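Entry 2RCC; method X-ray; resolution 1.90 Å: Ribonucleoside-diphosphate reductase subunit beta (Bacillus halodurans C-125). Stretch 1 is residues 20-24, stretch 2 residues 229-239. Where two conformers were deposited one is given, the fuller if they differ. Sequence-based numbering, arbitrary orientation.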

# COMPACT_ATOMS: atom_id res chain seq x y z
N THR A 20 -12.20 7.95 -16.00
CA THR A 20 -13.52 8.44 -16.36
C THR A 20 -14.60 7.98 -15.37
O THR A 20 -15.76 8.25 -15.59
CB THR A 20 -13.96 7.93 -17.73
OG1 THR A 20 -14.11 6.50 -17.67
CG2 THR A 20 -12.94 8.33 -18.82
N GLY A 21 -14.25 7.32 -14.27
CA GLY A 21 -15.28 6.87 -13.34
C GLY A 21 -14.68 5.99 -12.29
O GLY A 21 -13.75 5.26 -12.55
N ILE A 22 -15.22 6.06 -11.09
CA ILE A 22 -14.74 5.31 -9.92
C ILE A 22 -15.01 3.80 -10.03
O ILE A 22 -14.17 3.01 -9.62
CB ILE A 22 -15.39 5.86 -8.58
CG1 ILE A 22 -14.93 7.28 -8.28
CG2 ILE A 22 -15.04 5.00 -7.38
CD1 ILE A 22 -15.75 7.91 -7.13
N LEU A 23 -16.17 3.41 -10.56
CA LEU A 23 -16.54 2.02 -10.77
C LEU A 23 -16.99 1.86 -12.21
O LEU A 23 -17.68 2.73 -12.73
CB LEU A 23 -17.67 1.60 -9.83
CG LEU A 23 -17.49 1.69 -8.33
CD1 LEU A 23 -18.84 1.41 -7.61
CD2 LEU A 23 -16.38 0.77 -7.82
N ASN A 24 -16.63 0.76 -12.85
CA ASN A 24 -16.94 0.54 -14.25
C ASN A 24 -16.51 1.71 -15.17
O ASN A 24 -17.15 1.95 -16.18
CB ASN A 24 -18.44 0.14 -14.42
CG ASN A 24 -18.70 -1.31 -14.08
OD1 ASN A 24 -17.77 -2.12 -13.96
ND2 ASN A 24 -19.98 -1.67 -13.96
N ASN A 229 -15.52 10.93 0.69
CA ASN A 229 -15.39 11.53 -0.62
C ASN A 229 -15.84 10.55 -1.70
O ASN A 229 -16.62 10.92 -2.57
CB ASN A 229 -13.95 11.98 -0.92
CG ASN A 229 -13.58 13.33 -0.32
OD1 ASN A 229 -14.36 14.00 0.29
ND2 ASN A 229 -12.34 13.73 -0.54
N ILE A 230 -15.41 9.29 -1.61
CA ILE A 230 -15.84 8.25 -2.58
C ILE A 230 -17.34 8.08 -2.54
O ILE A 230 -17.98 7.98 -3.60
CB ILE A 230 -15.13 6.87 -2.33
CG1 ILE A 230 -13.66 6.99 -2.66
CG2 ILE A 230 -15.78 5.76 -3.20
CD1 ILE A 230 -12.83 5.84 -2.08
N PHE A 231 -17.92 8.09 -1.32
CA PHE A 231 -19.36 7.98 -1.15
C PHE A 231 -20.08 9.09 -1.91
O PHE A 231 -21.02 8.83 -2.70
CB PHE A 231 -19.74 8.02 0.34
CG PHE A 231 -21.21 7.87 0.61
CD1 PHE A 231 -22.06 9.00 0.66
CD2 PHE A 231 -21.77 6.62 0.82
CE1 PHE A 231 -23.42 8.87 0.88
CE2 PHE A 231 -23.14 6.49 1.06
CZ PHE A 231 -23.96 7.61 1.09
N LYS A 232 -19.67 10.33 -1.68
CA LYS A 232 -20.30 11.48 -2.35
C LYS A 232 -20.14 11.47 -3.87
O LYS A 232 -21.05 11.83 -4.59
CB LYS A 232 -19.74 12.78 -1.82
CG LYS A 232 -20.16 13.12 -0.42
CD LYS A 232 -19.25 14.19 0.12
CE LYS A 232 -19.60 14.60 1.48
NZ LYS A 232 -18.35 14.99 2.22
N GLU A 233 -18.99 11.05 -4.36
CA GLU A 233 -18.73 10.98 -5.79
C GLU A 233 -19.54 9.85 -6.40
O GLU A 233 -19.96 9.97 -7.55
CB GLU A 233 -17.24 10.78 -6.07
CG GLU A 233 -16.29 11.91 -5.59
CD GLU A 233 -16.40 13.24 -6.33
OE1 GLU A 233 -17.15 13.36 -7.35
OE2 GLU A 233 -15.66 14.16 -5.87
N LEU A 234 -19.74 8.75 -5.68
CA LEU A 234 -20.57 7.66 -6.18
C LEU A 234 -22.02 8.09 -6.40
O LEU A 234 -22.66 7.62 -7.33
CB LEU A 234 -20.48 6.40 -5.30
CG LEU A 234 -19.22 5.55 -5.42
CD1 LEU A 234 -19.27 4.46 -4.37
CD2 LEU A 234 -19.04 5.01 -6.86
N LEU A 235 -22.54 8.96 -5.52
CA LEU A 235 -23.88 9.52 -5.69
C LEU A 235 -23.95 10.44 -6.92
O LEU A 235 -24.97 10.48 -7.56
CB LEU A 235 -24.42 10.19 -4.41
CG LEU A 235 -25.14 9.26 -3.40
CD1 LEU A 235 -24.38 8.04 -3.03
CD2 LEU A 235 -25.58 10.02 -2.12
N VAL A 236 -22.87 11.15 -7.25
CA VAL A 236 -22.82 11.98 -8.48
C VAL A 236 -22.74 11.09 -9.74
O VAL A 236 -23.42 11.35 -10.73
CB VAL A 236 -21.57 12.92 -8.47
CG1 VAL A 236 -21.37 13.62 -9.82
CG2 VAL A 236 -21.69 13.92 -7.35
N GLU A 237 -21.95 10.01 -9.66
CA GLU A 237 -21.70 9.11 -10.79
C GLU A 237 -22.84 8.13 -11.09
O GLU A 237 -23.12 7.82 -12.26
CB GLU A 237 -20.38 8.35 -10.52
CG GLU A 237 -19.78 7.70 -11.74
CD GLU A 237 -18.35 7.24 -11.55
OE1 GLU A 237 -17.50 8.00 -11.03
OE2 GLU A 237 -18.03 6.12 -11.96
N PHE A 238 -23.50 7.63 -10.05
CA PHE A 238 -24.61 6.70 -10.11
C PHE A 238 -25.76 7.35 -9.33
O PHE A 238 -25.99 7.00 -8.15
CB PHE A 238 -24.23 5.36 -9.47
CG PHE A 238 -23.03 4.71 -10.10
CD1 PHE A 238 -23.15 3.95 -11.24
CD2 PHE A 238 -21.77 4.90 -9.56
CE1 PHE A 238 -22.03 3.37 -11.84
CE2 PHE A 238 -20.63 4.31 -10.17
CZ PHE A 238 -20.78 3.54 -11.28
N PRO A 239 -26.46 8.33 -9.95
CA PRO A 239 -27.62 9.01 -9.33
C PRO A 239 -28.76 8.13 -8.84
O PRO A 239 -29.54 8.55 -7.96
CB PRO A 239 -28.13 9.90 -10.45
CG PRO A 239 -26.98 10.16 -11.28
CD PRO A 239 -26.16 8.92 -11.27

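A short irregular segment, residues 20-24, packs against the last turns of a helix and the residue that follows it, through a small apolar patch and a hydrogen bond from backbone to carboxylate. Residues that touch are at least 208 positions apart in sequence, and the two stretches bury 344 Å² between them, both sides summed. Ile-22 is the centre of the contact: its CA-to-CB bond points toward the helix, and it has the largest area covered by the other stretch. Its CD1 comes 3.4 Å from Glu-233 CB, a tight approach to the aliphatic root of that side chain; the carboxylate of Glu-233 leads away, so its charge is not pressed against the isoleucine. On the other branch, Ile-22 CG2 lies 4.0 Å from Leu-234 CD2 and 4.3 Å from Ile-230 CG2. Ile-230, Glu-233, Leu-234 and Glu-237 follow the three-and-four repeat (i, i+3, i+4, i+7) that brings residues to one side of a helix. Main-chain hydrogen bonds hold this framework, among them Leu-234 N to Ile-230 O at 2.8 Å and Glu-237 N to Glu-233 O at 2.9 Å.

Glu-237 supplies the polar part. With chi1 and chi2 both t, its side chain extends to the loop backbone, where Ile-22 N donates to Glu-237 OE1 at 3.0 Å with a nearly straight N-H...O angle of 170°. The second carboxylate oxygen is also near: Ile-22 N to Glu-237 OE2 is 2.9 Å. Gly-21 CA sits 3.2 Å from Glu-237 OE2, and the absence of a side chain matters here, since an ideally placed CB on Gly-21 would lie 2.7 Å from Glu-237 OE2, a clash. Leu-23 O, 3.5 Å from Glu-237 OE2, makes no hydrogen bond with it, because both atoms are acceptors. Glu-237 was deposited in two conformers, and these distances describe the one given.

Leu-23 continues the apolar patch although its CA-to-CB bond points sideways. Its CD1 reaches Leu-234 CD2 at 3.7 Å, so the same Leu-234 methyl carbon touches both Ile-22 and Leu-23; the CA-to-CB bond of Leu-234 is itself sideways, but the end of its side chain comes nearer the loop. Phe-238, the first residue to leave helical phi/psi, directs its CA-to-CB bond toward the loop. Its CZ lies 3.9 Å from Leu-23 CB and 3.5 Å from Leu-23 O, with that oxygen at the ring edge, near the ring plane. Thr-20 and Asn-24 make no contact with the helix stretch.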